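Local coordinates for protein single-stranded-DNA-specific exonuclease RecJ (Thermus thermophilus, PDB 2ZXR) that degrades single-stranded DNA in the 5' to 3' direction as a divalent-metal-dependent exonuclease, with no detectable activity on single-stranded RNA, at residues G586-L591 with A652-N657; P437-Q442 with E623-A628; R19-A24 with A34-G39; A448-Y453 with P458-L463. All coordinates share one frame; numbering follows the deposited sequence.

Interaction 1. Residues G586-L591 with A652-N657; sequences GLWLGL and AYWEVN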
loop_
_atom_site.group_PDB
_atom_site.type_symbol
_atom_site.label_atom_id
_atom_site.label_comp_id
_atom_site.label_asym_id
_atom_site.label_seq_id
_atom_site.Cartn_x
_atom_site.Cartn_y
_atom_site.Cartn_z
ATOM N N GLY A 586 -29.821 -20.724 25.181
ATOM C CA GLY A 586 -29.076 -20.840 23.941
ATOM C C GLY A 586 -29.631 -19.894 22.867
ATOM O O GLY A 586 -29.135 -19.861 21.730
ATOM N N LEU A 587 -30.670 -19.128 23.211
ATOM C CA LEU A 587 -31.282 -18.187 22.263
ATOM C C LEU A 587 -31.455 -16.825 22.926
ATOM O O LEU A 587 -32.002 -16.742 24.025
ATOM C CB LEU A 587 -32.656 -18.695 21.819
ATOM C CG LEU A 587 -33.361 -17.790 20.817
ATOM C CD1 LEU A 587 -32.646 -17.934 19.460
ATOM C CD2 LEU A 587 -34.841 -18.157 20.695
ATOM N N TRP A 588 -31.003 -15.760 22.268
ATOM C CA TRP A 588 -31.114 -14.418 22.857
ATOM C C TRP A 588 -31.924 -13.513 21.963
ATOM O O TRP A 588 -31.840 -13.599 20.735
ATOM C CB TRP A 588 -29.719 -13.781 23.066
ATOM C CG TRP A 588 -28.773 -14.476 24.045
ATOM C CD1 TRP A 588 -29.058 -15.527 24.881
ATOM C CD2 TRP A 588 -27.405 -14.121 24.310
ATOM N NE1 TRP A 588 -27.948 -15.846 25.650
ATOM C CE2 TRP A 588 -26.924 -14.998 25.314
ATOM C CE3 TRP A 588 -26.540 -13.148 23.795
ATOM C CZ2 TRP A 588 -25.613 -14.928 25.807
ATOM C CZ3 TRP A 588 -25.231 -13.080 24.293
ATOM C CH2 TRP A 588 -24.789 -13.963 25.284
ATOM N N LEU A 589 -32.707 -12.633 22.572
ATOM C CA LEU A 589 -33.525 -11.709 21.804
ATOM C C LEU A 589 -32.988 -10.297 21.984
ATOM O O LEU A 589 -33.598 -9.334 21.548
ATOM C CB LEU A 589 -34.970 -11.774 22.288
ATOM C CG LEU A 589 -35.660 -13.124 22.129
ATOM C CD1 LEU A 589 -37.102 -13.025 22.632
ATOM C CD2 LEU A 589 -35.644 -13.537 20.661
ATOM N N GLY A 590 -31.842 -10.190 22.647
ATOM C CA GLY A 590 -31.254 -8.899 22.894
ATOM C C GLY A 590 -29.868 -9.152 23.423
ATOM O O GLY A 590 -29.435 -10.310 23.527
ATOM N N LEU A 591 -29.179 -8.071 23.774
ATOM C CA LEU A 591 -27.810 -8.157 24.246
ATOM C C LEU A 591 -27.679 -8.058 25.759
ATOM O O LEU A 591 -28.250 -7.163 26.380
ATOM C CB LEU A 591 -26.976 -7.032 23.599
ATOM C CG LEU A 591 -27.099 -6.887 22.082
ATOM C CD1 LEU A 591 -26.186 -5.772 21.586
ATOM C CD2 LEU A 591 -26.735 -8.199 21.426
ATOM N N ALA A 652 -16.466 -5.918 21.838
ATOM C CA ALA A 652 -16.141 -4.497 21.947
ATOM C C ALA A 652 -17.327 -3.795 22.600
ATOM O O ALA A 652 -17.156 -2.861 23.395
ATOM C CB ALA A 652 -15.848 -3.888 20.546
ATOM N N TYR A 653 -18.526 -4.262 22.260
ATOM C CA TYR A 653 -19.759 -3.702 22.805
ATOM C C TYR A 653 -19.794 -3.812 24.337
ATOM O O TYR A 653 -20.165 -2.848 25.008
ATOM C CB TYR A 653 -20.975 -4.409 22.212
ATOM C CG TYR A 653 -22.304 -3.927 22.770
ATOM C CD1 TYR A 653 -22.848 -2.714 22.376
ATOM C CD2 TYR A 653 -23.003 -4.682 23.716
ATOM C CE1 TYR A 653 -24.052 -2.256 22.906
ATOM C CE2 TYR A 653 -24.218 -4.229 24.252
ATOM C CZ TYR A 653 -24.728 -3.012 23.839
ATOM O OH TYR A 653 -25.913 -2.541 24.379
ATOM N N TRP A 654 -19.429 -4.972 24.890
ATOM C CA TRP A 654 -19.423 -5.123 26.356
ATOM C C TRP A 654 -18.448 -4.075 26.907
ATOM O O TRP A 654 -18.734 -3.387 27.879
ATOM C CB TRP A 654 -18.859 -6.466 26.836
ATOM C CG TRP A 654 -19.434 -7.758 26.321
ATOM C CD1 TRP A 654 -18.710 -8.872 25.918
ATOM C CD2 TRP A 654 -20.801 -8.132 26.245
ATOM N NE1 TRP A 654 -19.551 -9.902 25.605
ATOM C CE2 TRP A 654 -20.840 -9.483 25.794
ATOM C CE3 TRP A 654 -21.993 -7.473 26.511
ATOM C CZ2 TRP A 654 -22.031 -10.175 25.606
ATOM C CZ3 TRP A 654 -23.156 -8.146 26.324
ATOM C CH2 TRP A 654 -23.173 -9.495 25.870
ATOM N N GLU A 655 -17.271 -3.995 26.292
ATOM C CA GLU A 655 -16.262 -3.051 26.743
ATOM C C GLU A 655 -16.682 -1.582 26.703
ATOM O O GLU A 655 -16.576 -0.883 27.711
ATOM C CB GLU A 655 -14.967 -3.241 25.955
ATOM C CG GLU A 655 -13.954 -4.067 26.713
ATOM C CD GLU A 655 -13.896 -3.678 28.197
ATOM O OE1 GLU A 655 -13.474 -2.539 28.522
ATOM O OE2 GLU A 655 -14.294 -4.513 29.038
ATOM N N VAL A 656 -17.162 -1.110 25.557
ATOM C CA VAL A 656 -17.574 0.285 25.460
ATOM C C VAL A 656 -18.745 0.625 26.366
ATOM O O VAL A 656 -19.365 1.680 26.222
ATOM C CB VAL A 656 -17.982 0.685 24.030
ATOM C CG1 VAL A 656 -16.811 0.533 23.109
ATOM C CG2 VAL A 656 -19.155 -0.144 23.559
ATOM N N ASN A 657 -19.081 -0.265 27.282
ATOM C CA ASN A 657 -20.172 0.034 28.181
ATOM C C ASN A 657 -19.764 -0.208 29.614
ATOM O O ASN A 657 -20.443 0.235 30.532
ATOM C CB ASN A 657 -21.404 -0.794 27.824
ATOM C CG ASN A 657 -22.123 -0.259 26.603
ATOM O OD1 ASN A 657 -22.479 0.917 26.543
ATOM N ND2 ASN A 657 -22.342 -1.117 25.623
#

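Interaction 2. Residues P437-Q442 with E623-A628; sequences PGLLPQ and EARLKA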
loop_
_atom_site.group_PDB
_atom_site.type_symbol
_atom_site.label_atom_id
_atom_site.label_comp_id
_atom_site.label_asym_id
_atom_site.label_seq_id
_atom_site.Cartn_x
_atom_site.Cartn_y
_atom_site.Cartn_z
ATOM N N PRO A 437 -22.363 9.968 6.518
ATOM C CA PRO A 437 -21.963 11.128 5.711
ATOM C C PRO A 437 -21.533 12.359 6.506
ATOM O O PRO A 437 -20.567 13.023 6.152
ATOM C CB PRO A 437 -23.202 11.399 4.850
ATOM C CG PRO A 437 -23.914 10.052 4.787
ATOM C CD PRO A 437 -23.720 9.501 6.163
ATOM N N GLY A 438 -22.239 12.642 7.592
ATOM C CA GLY A 438 -21.926 13.810 8.387
ATOM C C GLY A 438 -20.550 13.816 9.009
ATOM O O GLY A 438 -20.025 14.879 9.360
ATOM N N LEU A 439 -19.958 12.634 9.152
ATOM C CA LEU A 439 -18.646 12.523 9.767
ATOM C C LEU A 439 -17.475 12.396 8.778
ATOM O O LEU A 439 -16.318 12.452 9.175
ATOM C CB LEU A 439 -18.631 11.320 10.719
ATOM C CG LEU A 439 -19.365 11.324 12.072
ATOM C CD1 LEU A 439 -18.828 12.492 12.909
ATOM C CD2 LEU A 439 -20.878 11.416 11.897
ATOM N N LEU A 440 -17.767 12.243 7.492
ATOM C CA LEU A 440 -16.700 12.058 6.507
ATOM C C LEU A 440 -15.591 13.121 6.437
ATOM O O LEU A 440 -14.414 12.792 6.275
ATOM C CB LEU A 440 -17.322 11.836 5.134
ATOM C CG LEU A 440 -18.220 10.584 5.093
ATOM C CD1 LEU A 440 -18.639 10.327 3.652
ATOM C CD2 LEU A 440 -17.464 9.352 5.671
ATOM N N PRO A 441 -15.950 14.407 6.525
ATOM C CA PRO A 441 -14.919 15.458 6.473
ATOM C C PRO A 441 -13.917 15.295 7.625
ATOM O O PRO A 441 -12.678 15.300 7.415
ATOM C CB PRO A 441 -15.735 16.756 6.591
ATOM C CG PRO A 441 -17.037 16.378 5.885
ATOM C CD PRO A 441 -17.307 14.967 6.399
ATOM N N GLN A 442 -14.448 15.112 8.832
ATOM C CA GLN A 442 -13.592 14.959 9.993
ATOM C C GLN A 442 -12.759 13.695 9.875
ATOM O O GLN A 442 -11.575 13.696 10.226
ATOM C CB GLN A 442 -14.419 14.926 11.293
ATOM C CG GLN A 442 -13.586 14.725 12.582
ATOM C CD GLN A 442 -12.601 15.859 12.849
ATOM O OE1 GLN A 442 -11.669 15.717 13.660
ATOM N NE2 GLN A 442 -12.802 16.994 12.178
ATOM N N GLU A 623 -15.851 10.116 22.650
ATOM C CA GLU A 623 -15.747 8.696 22.362
ATOM C C GLU A 623 -17.131 8.128 22.081
ATOM O O GLU A 623 -17.348 6.912 22.109
ATOM C CB GLU A 623 -15.060 7.936 23.508
ATOM C CG GLU A 623 -15.945 7.397 24.639
ATOM C CD GLU A 623 -15.443 6.034 25.124
ATOM O OE1 GLU A 623 -14.214 5.825 25.139
ATOM O OE2 GLU A 623 -16.261 5.164 25.486
ATOM N N ALA A 624 -18.067 9.030 21.817
ATOM C CA ALA A 624 -19.423 8.643 21.479
ATOM C C ALA A 624 -19.300 8.018 20.093
ATOM O O ALA A 624 -20.099 7.168 19.699
ATOM C CB ALA A 624 -20.322 9.878 21.427
ATOM N N ARG A 625 -18.284 8.457 19.359
ATOM C CA ARG A 625 -18.036 7.955 18.017
ATOM C C ARG A 625 -17.489 6.531 18.073
ATOM O O ARG A 625 -17.680 5.750 17.142
ATOM C CB ARG A 625 -17.064 8.877 17.276
ATOM C CG ARG A 625 -17.668 10.226 16.869
ATOM C CD ARG A 625 -16.977 10.748 15.615
ATOM N NE ARG A 625 -15.648 11.283 15.881
ATOM C CZ ARG A 625 -14.647 11.308 14.996
ATOM N NH1 ARG A 625 -14.803 10.816 13.778
ATOM N NH2 ARG A 625 -13.483 11.851 15.327
ATOM N N LEU A 626 -16.800 6.194 19.164
ATOM C CA LEU A 626 -16.275 4.842 19.318
ATOM C C LEU A 626 -17.517 3.941 19.459
ATOM O O LEU A 626 -17.620 2.884 18.831
ATOM C CB LEU A 626 -15.408 4.731 20.580
ATOM C CG LEU A 626 -14.230 3.748 20.636
ATOM C CD1 LEU A 626 -13.913 3.447 22.088
ATOM C CD2 LEU A 626 -14.527 2.465 19.925
ATOM N N LYS A 627 -18.473 4.385 20.264
ATOM C CA LYS A 627 -19.687 3.605 20.484
ATOM C C LYS A 627 -20.424 3.413 19.182
ATOM O O LYS A 627 -20.866 2.308 18.850
ATOM C CB LYS A 627 -20.606 4.313 21.475
ATOM C CG LYS A 627 -20.996 3.448 22.653
ATOM C CD LYS A 627 -22.505 3.464 22.888
ATOM C CE LYS A 627 -22.944 4.614 23.782
ATOM N NZ LYS A 627 -24.389 4.461 24.159
ATOM N N ALA A 628 -20.556 4.513 18.455
ATOM C CA ALA A 628 -21.237 4.507 17.176
ATOM C C ALA A 628 -20.585 3.527 16.215
ATOM O O ALA A 628 -21.276 2.847 15.465
ATOM C CB ALA A 628 -21.229 5.921 16.572
#

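Interaction 3. Residues R19-A24 with A34-G39; sequences REVMAA and AYWHRG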
loop_
_atom_site.group_PDB
_atom_site.type_symbol
_atom_site.label_atom_id
_atom_site.label_comp_id
_atom_site.label_asym_id
_atom_site.label_seq_id
_atom_site.Cartn_x
_atom_site.Cartn_y
_atom_site.Cartn_z
ATOM N N ARG A 19 -8.389 3.371 22.688
ATOM C CA ARG A 19 -8.595 4.622 23.392
ATOM C C ARG A 19 -7.302 5.416 23.569
ATOM O O ARG A 19 -7.303 6.637 23.424
ATOM C CB ARG A 19 -9.245 4.342 24.756
ATOM C CG ARG A 19 -10.763 4.219 24.669
ATOM C CD ARG A 19 -11.334 3.340 25.775
ATOM N NE ARG A 19 -12.782 3.510 25.907
ATOM C CZ ARG A 19 -13.554 2.736 26.664
ATOM N NH1 ARG A 19 -13.014 1.734 27.352
ATOM N NH2 ARG A 19 -14.862 2.973 26.747
ATOM N N GLU A 20 -6.215 4.722 23.898
ATOM C CA GLU A 20 -4.915 5.368 24.082
ATOM C C GLU A 20 -4.483 6.061 22.794
ATOM O O GLU A 20 -3.996 7.198 22.827
ATOM C CB GLU A 20 -3.861 4.339 24.501
ATOM C CG GLU A 20 -4.104 3.805 25.909
ATOM C CD GLU A 20 -3.216 2.626 26.291
ATOM O OE1 GLU A 20 -3.248 2.243 27.487
ATOM O OE2 GLU A 20 -2.502 2.079 25.407
ATOM N N VAL A 21 -4.686 5.394 21.664
ATOM C CA VAL A 21 -4.310 5.975 20.380
ATOM C C VAL A 21 -5.171 7.188 20.060
ATOM O O VAL A 21 -4.658 8.234 19.652
ATOM C CB VAL A 21 -4.397 4.925 19.250
ATOM C CG1 VAL A 21 -4.149 5.577 17.901
ATOM C CG2 VAL A 21 -3.342 3.822 19.497
ATOM N N MET A 22 -6.477 7.064 20.276
ATOM C CA MET A 22 -7.371 8.173 20.012
ATOM C C MET A 22 -6.989 9.409 20.829
ATOM O O MET A 22 -7.100 10.550 20.359
ATOM C CB MET A 22 -8.804 7.798 20.363
ATOM C CG MET A 22 -9.492 6.889 19.369
ATOM S SD MET A 22 -11.245 6.824 19.737
ATOM C CE MET A 22 -11.239 5.633 20.997
ATOM N N ALA A 23 -6.572 9.177 22.068
ATOM C CA ALA A 23 -6.203 10.269 22.960
ATOM C C ALA A 23 -4.857 10.873 22.609
ATOM O O ALA A 23 -4.721 12.086 22.526
ATOM C CB ALA A 23 -6.184 9.784 24.408
ATOM N N ALA A 24 -3.870 10.014 22.395
ATOM C CA ALA A 24 -2.514 10.453 22.101
ATOM C C ALA A 24 -2.302 11.023 20.709
ATOM O O ALA A 24 -1.260 11.621 20.445
ATOM C CB ALA A 24 -1.530 9.304 22.358
ATOM N N ALA A 34 -6.659 2.724 12.050
ATOM C CA ALA A 34 -5.586 2.708 11.045
ATOM C C ALA A 34 -4.216 2.901 11.712
ATOM O O ALA A 34 -3.277 2.117 11.491
ATOM C CB ALA A 34 -5.830 3.799 10.006
ATOM N N TYR A 35 -4.098 3.933 12.543
ATOM C CA TYR A 35 -2.835 4.164 13.235
ATOM C C TYR A 35 -2.443 2.948 14.078
ATOM O O TYR A 35 -1.281 2.511 14.030
ATOM C CB TYR A 35 -2.917 5.408 14.118
ATOM C CG TYR A 35 -3.112 6.671 13.330
ATOM C CD1 TYR A 35 -2.196 7.049 12.351
ATOM C CD2 TYR A 35 -4.226 7.476 13.536
ATOM C CE1 TYR A 35 -2.399 8.201 11.597
ATOM C CE2 TYR A 35 -4.440 8.611 12.791
ATOM C CZ TYR A 35 -3.530 8.975 11.822
ATOM O OH TYR A 35 -3.758 10.097 11.064
ATOM N N TRP A 36 -3.396 2.383 14.829
ATOM C CA TRP A 36 -3.067 1.219 15.653
ATOM C C TRP A 36 -2.480 0.091 14.799
ATOM O O TRP A 36 -1.472 -0.520 15.171
ATOM C CB TRP A 36 -4.291 0.697 16.402
ATOM C CG TRP A 36 -3.953 -0.416 17.372
ATOM C CD1 TRP A 36 -3.469 -0.278 18.652
ATOM C CD2 TRP A 36 -4.066 -1.824 17.140
ATOM N NE1 TRP A 36 -3.279 -1.517 19.225
ATOM C CE2 TRP A 36 -3.636 -2.482 18.322
ATOM C CE3 TRP A 36 -4.490 -2.598 16.054
ATOM C CZ2 TRP A 36 -3.621 -3.882 18.442
ATOM C CZ3 TRP A 36 -4.474 -3.993 16.173
ATOM C CH2 TRP A 36 -4.040 -4.617 17.362
ATOM N N HIS A 37 -3.098 -0.171 13.655
ATOM C CA HIS A 37 -2.629 -1.211 12.749
ATOM C C HIS A 37 -1.269 -0.931 12.114
ATOM O O HIS A 37 -0.510 -1.861 11.868
ATOM C CB HIS A 37 -3.649 -1.446 11.629
ATOM C CG HIS A 37 -4.797 -2.321 12.033
ATOM N ND1 HIS A 37 -4.620 -3.592 12.544
ATOM C CD2 HIS A 37 -6.135 -2.108 12.014
ATOM C CE1 HIS A 37 -5.798 -4.119 12.827
ATOM N NE2 HIS A 37 -6.734 -3.239 12.515
ATOM N N ARG A 38 -0.977 0.338 11.834
ATOM C CA ARG A 38 0.271 0.725 11.192
ATOM C C ARG A 38 1.338 0.949 12.232
ATOM O O ARG A 38 2.434 1.382 11.906
ATOM C CB ARG A 38 0.104 2.027 10.395
ATOM C CG ARG A 38 -1.145 2.140 9.537
ATOM C CD ARG A 38 -0.938 1.586 8.153
ATOM N NE ARG A 38 -2.192 1.430 7.420
ATOM C CZ ARG A 38 -2.621 2.239 6.456
ATOM N NH1 ARG A 38 -1.900 3.292 6.093
ATOM N NH2 ARG A 38 -3.762 1.967 5.833
ATOM N N GLY A 39 1.008 0.684 13.488
ATOM C CA GLY A 39 1.970 0.867 14.561
ATOM C C GLY A 39 2.170 2.286 15.059
ATOM O O GLY A 39 3.131 2.541 15.784
#

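Interaction 4. Residues A448-Y453 with P458-L463; sequences ALLEPY and PEPLFL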
loop_
_atom_site.group_PDB
_atom_site.type_symbol
_atom_site.label_atom_id
_atom_site.label_comp_id
_atom_site.label_asym_id
_atom_site.label_seq_id
_atom_site.Cartn_x
_atom_site.Cartn_y
_atom_site.Cartn_z
ATOM N N ALA A 448 -5.504 12.176 7.248
ATOM C CA ALA A 448 -4.485 12.971 6.582
ATOM C C ALA A 448 -3.094 12.772 7.147
ATOM O O ALA A 448 -2.123 12.725 6.400
ATOM C CB ALA A 448 -4.856 14.457 6.657
ATOM N N LEU A 449 -3.005 12.659 8.468
ATOM C CA LEU A 449 -1.722 12.497 9.135
ATOM C C LEU A 449 -0.957 11.231 8.750
ATOM O O LEU A 449 0.237 11.144 8.995
ATOM C CB LEU A 449 -1.914 12.533 10.657
ATOM C CG LEU A 449 -2.101 13.950 11.217
ATOM C CD1 LEU A 449 -0.859 14.775 10.864
ATOM C CD2 LEU A 449 -3.373 14.598 10.634
ATOM N N LEU A 450 -1.656 10.264 8.158
ATOM C CA LEU A 450 -1.052 9.006 7.741
ATOM C C LEU A 450 -0.073 9.181 6.595
ATOM O O LEU A 450 0.775 8.322 6.344
ATOM C CB LEU A 450 -2.137 8.021 7.304
ATOM C CG LEU A 450 -2.709 7.134 8.408
ATOM C CD1 LEU A 450 -3.915 6.349 7.870
ATOM C CD2 LEU A 450 -1.605 6.195 8.905
ATOM N N GLU A 451 -0.218 10.278 5.874
ATOM C CA GLU A 451 0.651 10.534 4.749
ATOM C C GLU A 451 2.067 10.817 5.214
ATOM O O GLU A 451 2.283 11.305 6.330
ATOM C CB GLU A 451 0.114 11.701 3.968
ATOM C CG GLU A 451 -1.281 11.454 3.494
ATOM C CD GLU A 451 -1.684 12.452 2.454
ATOM O OE1 GLU A 451 -1.448 12.181 1.253
ATOM O OE2 GLU A 451 -2.223 13.518 2.842
ATOM N N PRO A 452 3.055 10.548 4.344
ATOM C CA PRO A 452 2.889 10.014 2.981
ATOM C C PRO A 452 2.529 8.529 2.828
ATOM O O PRO A 452 3.142 7.657 3.464
ATOM C CB PRO A 452 4.228 10.330 2.337
ATOM C CG PRO A 452 5.185 10.091 3.493
ATOM C CD PRO A 452 4.478 10.760 4.665
ATOM N N TYR A 453 1.524 8.262 1.987
ATOM C CA TYR A 453 1.097 6.900 1.666
ATOM C C TYR A 453 2.098 6.309 0.679
ATOM O O TYR A 453 2.651 7.019 -0.179
ATOM C CB TYR A 453 -0.287 6.868 0.983
ATOM C CG TYR A 453 -1.437 7.232 1.897
ATOM C CD1 TYR A 453 -1.593 6.590 3.123
ATOM C CD2 TYR A 453 -2.343 8.234 1.549
ATOM C CE1 TYR A 453 -2.612 6.930 3.977
ATOM C CE2 TYR A 453 -3.381 8.589 2.401
ATOM C CZ TYR A 453 -3.508 7.920 3.618
ATOM O OH TYR A 453 -4.557 8.186 4.458
ATOM N N PRO A 458 -0.423 1.924 2.756
ATOM C CA PRO A 458 -1.276 2.247 1.615
ATOM C C PRO A 458 -2.451 3.046 2.148
ATOM O O PRO A 458 -2.763 2.993 3.323
ATOM C CB PRO A 458 -1.711 0.878 1.113
ATOM C CG PRO A 458 -1.804 0.089 2.357
ATOM C CD PRO A 458 -0.547 0.498 3.110
ATOM N N GLU A 459 -3.087 3.827 1.303
ATOM C CA GLU A 459 -4.226 4.569 1.769
ATOM C C GLU A 459 -5.286 3.526 2.236
ATOM O O GLU A 459 -5.486 2.478 1.598
ATOM C CB GLU A 459 -4.740 5.419 0.618
ATOM C CG GLU A 459 -5.863 6.342 0.953
ATOM C CD GLU A 459 -6.097 7.321 -0.172
ATOM O OE1 GLU A 459 -5.416 7.208 -1.213
ATOM O OE2 GLU A 459 -6.951 8.192 -0.015
ATOM N N PRO A 460 -5.946 3.784 3.373
ATOM C CA PRO A 460 -6.966 2.845 3.873
ATOM C C PRO A 460 -8.222 2.732 2.999
ATOM O O PRO A 460 -8.648 3.711 2.362
ATOM C CB PRO A 460 -7.312 3.407 5.250
ATOM C CG PRO A 460 -7.075 4.848 5.093
ATOM C CD PRO A 460 -5.782 4.919 4.298
ATOM N N LEU A 461 -8.821 1.539 2.991
ATOM C CA LEU A 461 -10.051 1.305 2.243
ATOM C C LEU A 461 -11.203 1.019 3.203
ATOM O O LEU A 461 -11.045 0.247 4.163
ATOM C CB LEU A 461 -9.904 0.115 1.307
ATOM C CG LEU A 461 -8.885 0.230 0.185
ATOM C CD1 LEU A 461 -8.631 -1.169 -0.373
ATOM C CD2 LEU A 461 -9.393 1.201 -0.885
ATOM N N PHE A 462 -12.350 1.643 2.954
ATOM C CA PHE A 462 -13.520 1.427 3.800
ATOM C C PHE A 462 -14.501 0.520 3.066
ATOM O O PHE A 462 -14.500 0.414 1.833
ATOM C CB PHE A 462 -14.250 2.743 4.144
ATOM C CG PHE A 462 -13.497 3.634 5.091
ATOM C CD1 PHE A 462 -12.591 4.575 4.614
ATOM C CD2 PHE A 462 -13.664 3.505 6.459
ATOM C CE1 PHE A 462 -11.855 5.378 5.499
ATOM C CE2 PHE A 462 -12.940 4.288 7.347
ATOM C CZ PHE A 462 -12.028 5.236 6.862
ATOM N N LEU A 463 -15.368 -0.116 3.835
ATOM C CA LEU A 463 -16.351 -0.985 3.242
ATOM C C LEU A 463 -17.673 -0.243 3.270
ATOM O O LEU A 463 -18.014 0.362 4.276
ATOM C CB LEU A 463 -16.444 -2.270 4.057
ATOM C CG LEU A 463 -17.538 -3.275 3.695
ATOM C CD1 LEU A 463 -17.209 -3.950 2.345
ATOM C CD2 LEU A 463 -17.632 -4.324 4.813
#

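Interaction 1. Residues G586-L591 with A652-N657
L591 and W654 mark the nearest approach of the two backbones, yet their CA atoms are 9.2 Å apart; no hydrogen bond crosses, and side chains bridge the gap. G586-L591 contains the short strand 587-588 and the loop leaving it, whereas A652-N657 holds the last turn of helix 643-655. L591 places CD1 over one face of the Y653 ring, a CH-pi contact in which CD1 lies 3.9 Å from the ring centroid and 21° off its normal. The closest ring atom is Y653 CE2, 3.7 Å from L591 CD1. Y653 reaches this methyl with CG anti to its backbone N (chi1 178°). Its opposite face is met near the rim by N657 ND2, which also makes a weak hydrogen bond to Y653 O. The two tryptophans meet more loosely and do not stack: W588 CZ3 comes to the edge of the W654 ring, near its plane, 4.4 Å from W654 CH2. L591 and Y653 both also touch L634 of helix 624-639. In the RecJ C-terminal domain, strand 587-588 is the middle strand of a five-stranded parallel sheet, and here that strand and its exit loop meet the end of a helix, as in an alpha/beta fold.

Interaction 2. Residues P437-Q442 with E623-A628
L439 and R625 have the closest CA atoms of this pairing, 9.4 Å apart, so the backbones do not meet and one long side chain spans most of the distance. The contact is an interdomain one: P437-Q442 is a 3-10 turn leading into helix 440-447 of the OB domain region, and E623-A628 is the beginning of helix 624-639 in the C-terminal domain, with E623 in the N-cap position. Regular helical bonding in the latter is seen in A628 N to A624 O, 3.0 Å. R625 carries the whole of its side of the contact. Its CG lies beside the backbone N, anti to the carbonyl carbon (chi1 -72°), and the chain then bends at chi3 (-75°). L439 slides past this aliphatic part in the opposite direction: its CD1 branch does the touching, 3.7 Å from R625 CD, while L439 CD2 stays 5.4 Å from R625 CD. Beyond the bend, Q442 crosses the arginine at about a right angle and offers its CG methylene obliquely to the guanidinium. The charge is met one turn further along helix 440-447, where E446 OE2 forms a salt bridge with R625 NH2. Apolar carbon thus flanks the stem of the arginine and a carboxylate takes its tip, with the same NH2 atom lying 4.0 Å from Q442 CG.

Interaction 3. Residues R19-A24 with A34-G39
Two consecutive helices near the N terminus, 15-25 and 29-37, are joined by a short turn and pack against each other through V21, Y35 and W36. The CA atoms of V21 and W36 come closest, at 6.8 Å, near enough for one branched residue to touch two neighbours on the second helix. V21 points toward that helix and divides its methyls between them. CG1, anti to the backbone N (chi1 174°), lies 4.0 Å from Y35 CB. CG2 meets the five-membered part of the W36 indole at its edge, close to the ring plane, with V21 CG2 4.2 Å from W36 CD1. V21 and W36 cross at about a right angle, whereas V21 and Y35 approach at a slant. Y35 gives only its stem to the contact: its ring leads away, and OH is hydrogen-bonded to the backbone O of E446. The W36 indole is also engaged by R41 in a cation-pi interaction, and in its plane it has H37 CE1 at its edge. Past W36 the helix closes with a Schellman motif at G39, whose positive phi (80°) suits glycine and whose N binds W36 O at 3.2 Å. V21 packs in addition on A32, one helical turn before W36. No hydrogen bond links R19-A24 with A34-G39, so the pairing rests on dispersion and the burial of apolar surface, while the tyrosine hydroxyl and the indole face find partners beyond these two segments.

Interaction 4. Residues A448-Y453 with P458-L463
Y453 lays one face of its ring over the backbone of E459, with E459 CA above the ring centre. The distance from E459 CA to the ring centroid is 3.6 Å, and the line between them is only 14° off the normal, which qualifies as a CH-pi contact. The E459 side chain then continues along the ring: CG is anti to the backbone N (chi1 -175°), the chain is extended beyond it, and E459 CG lies 3.6 Å from Y453 CE2. Its carboxylate plane is within 8° of the ring plane. P460 comes in obliquely at the phenol end, with its CD 3.5 Å from Y453 OH and 3.8 Å from Y453 CE1. L450 adds a looser apolar touch on the same proline carbon, CD1 to P460 CD 4.3 Å. L447, at the end of helix 440-447, also packs against both Y453 and P460. In the OB domain region the loop 448-461, which includes a cis peptide bond before P452, leads from that helix into strand 462-466. With no hydrogen bond across, the fit depends on shape and on the CA-H of E459, which the adjoining peptide groups probably make slightly positive and attractive to the pi cloud.

In the fold
Interaction 3 comes first from the N terminus and closes a tight loop between helices 15-25 and 29-37. Interaction 2 opens at 437-442, and before it closes at 623-628 the short loop of interaction 4 has opened and shut within it. Interaction 1 opens at 586-591, ahead of that closure, and closes at 652-657, so interactions 1 and 2 cross. The N-terminal pair of helices touches all the others: R19 NE makes a 2.8 Å salt bridge with E623 OE1 of interaction 2, and NH2 of the same guanidinium packs on V656 of interaction 1, while R38 gives P458 O of interaction 4 a weak hydrogen bond. The helices thereby join the OB and C-terminal domains.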